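Local structure of malonyl CoA reductase (malonate semialdehyde-forming) (Sulfolobus tokodaii, 2EP5) at residues E130-K133 and F134-E137; K202-E205 and D206-K210. The protein probably catalyses the NADPH-dependent reduction of malonyl-CoA to malonate semialdehyde (3-oxopropanoate) with release of CoA, and belongs to the aspartate-semialdehyde dehydrogenase family. All coordinates share one frame; numbering follows the deposited sequence.

Contact 1 of 2, residues E130-K133 and F134-E137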
ATOM      1  N   GLU A 130      10.471  43.289   7.121  1.00 29.79           N
ATOM      2  CA  GLU A 130      10.996  44.644   7.057  1.00 32.30           C
ATOM      3  C   GLU A 130      11.772  44.853   5.763  1.00 31.60           C
ATOM      4  O   GLU A 130      11.986  45.991   5.340  1.00 32.66           O
ATOM      5  CB  GLU A 130      11.906  44.927   8.253  1.00 34.31           C
ATOM      6  CG  GLU A 130      11.209  44.834   9.594  1.00 39.30           C
ATOM      7  CD  GLU A 130      11.738  45.851  10.582  1.00 43.66           C
ATOM      8  OE1 GLU A 130      11.610  47.062  10.298  1.00 46.52           O
ATOM      9  OE2 GLU A 130      12.283  45.449  11.636  1.00 44.47           O
ATOM     10  N   LEU A 131      12.196  43.756   5.140  1.00 29.88           N
ATOM     11  CA  LEU A 131      12.938  43.844   3.887  1.00 29.40           C
ATOM     12  C   LEU A 131      12.085  44.534   2.847  1.00 28.04           C
ATOM     13  O   LEU A 131      12.607  45.102   1.891  1.00 28.53           O
ATOM     14  CB  LEU A 131      13.312  42.457   3.358  1.00 30.77           C
ATOM     15  CG  LEU A 131      14.556  41.751   3.893  1.00 34.16           C
ATOM     16  CD1 LEU A 131      14.722  40.415   3.164  1.00 34.31           C
ATOM     17  CD2 LEU A 131      15.790  42.623   3.680  1.00 33.03           C
ATOM     18  N   LEU A 132      10.771  44.480   3.033  1.00 26.10           N
ATOM     19  CA  LEU A 132       9.853  45.088   2.083  1.00 26.54           C
ATOM     20  C   LEU A 132      10.004  46.601   1.988  1.00 27.23           C
ATOM     21  O   LEU A 132       9.631  47.202   0.984  1.00 27.10           O
ATOM     22  CB  LEU A 132       8.406  44.729   2.445  1.00 24.85           C
ATOM     23  CG  LEU A 132       8.021  43.261   2.240  1.00 23.44           C
ATOM     24  CD1 LEU A 132       6.559  43.036   2.636  1.00 22.24           C
ATOM     25  CD2 LEU A 132       8.254  42.877   0.788  1.00 21.01           C
ATOM     26  N   LYS A 133      10.560  47.209   3.029  1.00 29.10           N
ATOM     27  CA  LYS A 133      10.748  48.660   3.066  1.00 32.21           C
ATOM     28  C   LYS A 133      11.753  49.189   2.048  1.00 31.04           C
ATOM     29  O   LYS A 133      11.741  50.370   1.730  1.00 30.87           O
ATOM     30  CB  LYS A 133      11.196  49.098   4.462  1.00 34.74           C
ATOM     31  CG  LYS A 133      10.120  48.993   5.535  1.00 40.51           C
ATOM     32  CD  LYS A 133      10.676  49.318   6.920  1.00 44.21           C
ATOM     33  CE  LYS A 133      11.319  50.704   6.962  1.00 48.55           C
ATOM     34  NZ  LYS A 133      11.846  51.058   8.317  1.00 50.52           N
ATOM     35  N   PHE A 134      12.603  48.315   1.522  1.00 31.39           N
ATOM     36  CA  PHE A 134      13.633  48.733   0.580  1.00 31.10           C
ATOM     37  C   PHE A 134      13.622  47.944  -0.718  1.00 30.13           C
ATOM     38  O   PHE A 134      14.428  48.200  -1.619  1.00 30.17           O
ATOM     39  CB  PHE A 134      14.997  48.582   1.255  1.00 33.83           C
ATOM     40  CG  PHE A 134      15.036  49.125   2.656  1.00 35.53           C
ATOM     41  CD1 PHE A 134      15.244  50.484   2.888  1.00 35.91           C
ATOM     42  CD2 PHE A 134      14.822  48.282   3.746  1.00 36.72           C
ATOM     43  CE1 PHE A 134      15.240  50.998   4.183  1.00 34.61           C
ATOM     44  CE2 PHE A 134      14.813  48.787   5.051  1.00 36.95           C
ATOM     45  CZ  PHE A 134      15.024  50.151   5.266  1.00 36.43           C
ATOM     46  N   GLN A 135      12.707  46.989  -0.816  1.00 28.30           N
ATOM     47  CA  GLN A 135      12.615  46.144  -1.999  1.00 26.84           C
ATOM     48  C   GLN A 135      12.367  46.910  -3.299  1.00 26.85           C
ATOM     49  O   GLN A 135      13.106  46.748  -4.268  1.00 27.05           O
ATOM     50  CB  GLN A 135      11.528  45.082  -1.796  1.00 23.63           C
ATOM     51  CG  GLN A 135      11.327  44.164  -2.986  1.00 22.41           C
ATOM     52  CD  GLN A 135      10.368  43.025  -2.688  1.00 24.44           C
ATOM     53  OE1 GLN A 135      10.694  42.107  -1.937  1.00 25.56           O
ATOM     54  NE2 GLN A 135       9.177  43.081  -3.273  1.00 23.98           N
ATOM     55  N   LYS A 136      11.330  47.739  -3.327  1.00 28.08           N
ATOM     56  CA  LYS A 136      11.015  48.498  -4.530  1.00 29.80           C
ATOM     57  C   LYS A 136      12.228  49.252  -5.064  1.00 29.69           C
ATOM     58  O   LYS A 136      12.540  49.181  -6.252  1.00 29.82           O
ATOM     59  CB  LYS A 136       9.867  49.478  -4.263  1.00 29.44           C
ATOM     60  CG  LYS A 136       8.503  48.815  -4.117  1.00 29.56           C
ATOM     61  CD  LYS A 136       7.404  49.859  -3.989  1.00 29.73           C
ATOM     62  CE  LYS A 136       6.056  49.214  -3.763  1.00 33.13           C
ATOM     63  NZ  LYS A 136       4.970  50.222  -3.623  1.00 35.47           N
ATOM     64  N   GLU A 137      12.913  49.964  -4.178  1.00 30.55           N
ATOM     65  CA  GLU A 137      14.094  50.733  -4.557  1.00 31.87           C
ATOM     66  C   GLU A 137      15.258  49.831  -4.968  1.00 31.08           C
ATOM     67  O   GLU A 137      15.990  50.149  -5.903  1.00 29.35           O
ATOM     68  CB  GLU A 137      14.518  51.627  -3.393  1.00 34.93           C
ATOM     69  CG  GLU A 137      15.750  52.466  -3.651  1.00 41.35           C
ATOM     70  CD  GLU A 137      16.257  53.142  -2.388  1.00 45.78           C
ATOM     71  OE1 GLU A 137      15.450  53.806  -1.703  1.00 48.40           O
ATOM     72  OE2 GLU A 137      17.464  53.011  -2.077  1.00 50.25           O
TER
HETATM   73  O   HOH W   1      13.152  52.902   0.473  1.00 41.92           O

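Contact 2 of 2, residues K202-E205 and D206-K210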
ATOM      1  N   LYS A 202      15.029  15.028  -6.172  1.00 25.18           N
ATOM      2  CA  LYS A 202      15.743  16.082  -6.891  1.00 26.86           C
ATOM      3  C   LYS A 202      15.676  17.487  -6.283  1.00 26.56           C
ATOM      4  O   LYS A 202      14.594  18.037  -6.076  1.00 23.41           O
ATOM      5  CB  LYS A 202      15.224  16.148  -8.332  1.00 30.96           C
ATOM      6  CG  LYS A 202      15.734  17.333  -9.140  1.00 34.60           C
ATOM      7  CD  LYS A 202      17.046  17.021  -9.822  1.00 37.61           C
ATOM      8  CE  LYS A 202      16.839  16.865 -11.321  1.00 38.17           C
ATOM      9  NZ  LYS A 202      16.285  18.114 -11.908  1.00 38.70           N
ATOM     10  N   GLY A 203      16.852  18.053  -6.011  1.00 26.79           N
ATOM     11  CA  GLY A 203      16.952  19.401  -5.474  1.00 26.00           C
ATOM     12  C   GLY A 203      16.412  19.686  -4.088  1.00 25.90           C
ATOM     13  O   GLY A 203      16.582  20.796  -3.579  1.00 27.25           O
ATOM     14  N   GLU A 204      15.782  18.700  -3.466  1.00 25.04           N
ATOM     15  CA  GLU A 204      15.205  18.882  -2.138  1.00 24.45           C
ATOM     16  C   GLU A 204      16.232  19.133  -1.043  1.00 24.66           C
ATOM     17  O   GLU A 204      16.025  19.978  -0.183  1.00 26.32           O
ATOM     18  CB  GLU A 204      14.376  17.655  -1.748  1.00 25.75           C
ATOM     19  CG  GLU A 204      13.422  17.890  -0.580  1.00 26.94           C
ATOM     20  CD  GLU A 204      12.223  18.747  -0.973  1.00 30.82           C
ATOM     21  OE1 GLU A 204      12.171  19.212  -2.142  1.00 30.43           O
ATOM     22  OE2 GLU A 204      11.333  18.954  -0.113  1.00 30.44           O
ATOM     23  N   GLU A 205      17.332  18.392  -1.069  1.00 23.94           N
ATOM     24  CA  GLU A 205      18.352  18.526  -0.034  1.00 25.31           C
ATOM     25  C   GLU A 205      19.053  19.882  -0.010  1.00 23.34           C
ATOM     26  O   GLU A 205      19.286  20.438   1.055  1.00 22.76           O
ATOM     27  CB  GLU A 205      19.356  17.368  -0.161  1.00 25.41           C
ATOM     28  CG  GLU A 205      18.655  16.029   0.030  1.00 26.96           C
ATOM     29  CD  GLU A 205      19.417  14.837  -0.509  1.00 26.98           C
ATOM     30  OE1 GLU A 205      20.001  14.922  -1.610  1.00 29.86           O
ATOM     31  OE2 GLU A 205      19.404  13.795   0.169  1.00 27.49           O
ATOM     32  N   ASP A 206      19.360  20.420  -1.181  1.00 23.42           N
ATOM     33  CA  ASP A 206      20.016  21.710  -1.265  1.00 24.60           C
ATOM     34  C   ASP A 206      19.067  22.832  -0.831  1.00 25.29           C
ATOM     35  O   ASP A 206      19.473  23.759  -0.125  1.00 23.57           O
ATOM     36  CB  ASP A 206      20.511  21.945  -2.689  1.00 28.22           C
ATOM     37  CG  ASP A 206      21.456  23.124  -2.783  1.00 34.24           C
ATOM     38  OD1 ASP A 206      22.458  23.137  -2.031  1.00 36.46           O
ATOM     39  OD2 ASP A 206      21.198  24.035  -3.605  1.00 36.71           O
ATOM     40  N   LYS A 207      17.803  22.746  -1.249  1.00 26.02           N
ATOM     41  CA  LYS A 207      16.802  23.748  -0.877  1.00 24.89           C
ATOM     42  C   LYS A 207      16.574  23.773   0.633  1.00 24.80           C
ATOM     43  O   LYS A 207      16.390  24.839   1.228  1.00 25.19           O
ATOM     44  CB  LYS A 207      15.469  23.456  -1.565  1.00 27.83           C
ATOM     45  CG  LYS A 207      15.457  23.688  -3.062  1.00 28.50           C
ATOM     46  CD  LYS A 207      14.118  23.289  -3.647  1.00 30.02           C
ATOM     47  CE  LYS A 207      14.117  23.403  -5.161  1.00 31.14           C
ATOM     48  NZ  LYS A 207      12.885  22.801  -5.742  1.00 34.83           N
ATOM     49  N   ILE A 208      16.578  22.598   1.254  1.00 21.48           N
ATOM     50  CA  ILE A 208      16.360  22.517   2.689  1.00 20.34           C
ATOM     51  C   ILE A 208      17.472  23.217   3.449  1.00 21.08           C
ATOM     52  O   ILE A 208      17.216  24.118   4.246  1.00 23.71           O
ATOM     53  CB  ILE A 208      16.268  21.044   3.165  1.00 20.24           C
ATOM     54  CG1 ILE A 208      14.960  20.424   2.664  1.00 19.22           C
ATOM     55  CG2 ILE A 208      16.368  20.970   4.697  1.00 17.12           C
ATOM     56  CD1 ILE A 208      14.759  18.983   3.083  1.00 19.05           C
ATOM     57  N   ALA A 209      18.708  22.800   3.197  1.00 20.61           N
ATOM     58  CA  ALA A 209      19.867  23.379   3.868  1.00 21.85           C
ATOM     59  C   ALA A 209      19.984  24.892   3.679  1.00 19.92           C
ATOM     60  O   ALA A 209      20.129  25.630   4.648  1.00 21.52           O
ATOM     61  CB  ALA A 209      21.152  22.686   3.390  1.00 20.44           C
ATOM     62  N   LYS A 210      19.919  25.356   2.440  1.00 20.48           N
ATOM     63  CA  LYS A 210      20.034  26.785   2.178  1.00 22.73           C
ATOM     64  C   LYS A 210      18.888  27.602   2.762  1.00 22.79           C
ATOM     65  O   LYS A 210      19.115  28.586   3.475  1.00 23.01           O
ATOM     66  CB  LYS A 210      20.132  27.044   0.674  1.00 25.66           C
ATOM     67  CG  LYS A 210      21.371  26.444   0.027  1.00 28.86           C
ATOM     68  CD  LYS A 210      21.519  26.904  -1.426  1.00 33.35           C
ATOM     69  CE  LYS A 210      22.684  26.191  -2.116  1.00 34.94           C
ATOM     70  NZ  LYS A 210      23.935  26.267  -1.301  1.00 34.89           N
TER
HETATM   71  O   HOH W   2      13.147  20.035  -4.849  1.00 30.58           O
HETATM   72  O   HOH W   3      13.172  20.341  -8.076  1.00 50.72           O

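Contact 1 of 2, residues E130-K133 and F134-E137
Lys133 and Phe134 run side by side and point the same way, the aliphatic root of the lysine lying over one face of the phenylalanine ring. The touching atom is Lys133 CB, 3.9 Å from the centroid of the Phe134 ring and 21° off its normal, a CH-pi contact displaced toward the ring's rim. Phe134 CG sits beside its own backbone N (chi1 -46°), which swings the ring back over the lysine. Lysine suits this place because its CB covers the ring face, while a bend at chi3 carries CE back to 4.1 Å from Phe134 CZ. Glu130 O approaches the same ring obliquely.

The other pair, Leu132 and Gln135, likewise lie alongside each other, the leucine CD2 methyl meeting the end of the glutamine chain. The backbone carrying them turns from 3-10 geometry into helix. Leu131 O takes a nearly straight bond from Phe134 N (3.2 Å, 167°), the donor standing well above the carbonyl plane, and a weak one from Gln135 N. A water donates to Lys133 O and to Glu137 OE1, linking the two segments.

Leucine fits the inner side: Leu132 rests on Ile144 and Val146 of strand 144-147, an edge strand of the parallel Rossmann-type sheet within this chain. Gln135 touches Leu145 of that strand, so helix 132-140 packs against the sheet's edge, while Phe134 reaches Asn222 in a loop.

Contact 2 of 2, residues K202-E205 and D206-K210
Ile208 lays its CG1 branch against the carbonyl of Glu204, CG1 coming within 3.1 Å of Glu204 O, and its CD1 methyl reaches Glu204 CG at 4.0 Å. The two side chains cross at a slant. Isoleucine suits this buried side of the helix, its branched apolar chain also touching Asn150 and Ser235. Glu204 O accepts Ile208 N at 3.0 Å, in the first turn of helix 204-215. Just before it, Gly203 is the N-cap, its positive phi of 66° easy for a residue without CB; Gly203 O accepts Lys207 N at 3.3 Å.

The extended Lys207 chain runs past that carbonyl to a water, which accepts from Lys207 NZ and donates to Lys202 O and Glu204 OE1. Glu204 bends at chi2 (73°), and its OE2 is bonded by Asn150, Thr152 and Gln178. An alanine at Ile208 removes CG1 and CD1, which would probably open a gap beside Glu204. Farther out, Glu205 OE2 accepts Ser235 N.

Glutamate thus serves twice: Glu205 contributes a salt bridge to Arg312 of the second subunit, while the buried Glu204, its side chain about 5 Å from those of predicted catalytic Cys151 and His244, is consistent with a role in ordering the active site.

Both contacts are opening turns of helices, partly buried, but they belong to different halves of the protein: 130-137 starts helix 132-140 beside the parallel nucleotide-binding sheet, whereas 202-210 starts helix 204-215 in the dimerisation domain. Their centres lie 26 Å apart and they do not touch. Contact 1 is peripheral, its centre about 22 Å from the centre of the chain, and away from the predicted catalytic residues; its inward side chains are mainly apolar, with an aromatic ring and a lysine toward the outside. Contact 2, its centre about 14 Å from that of the chain, instead buries one carboxylate among polar groups near the active site and offers another to an arginine of the second subunit.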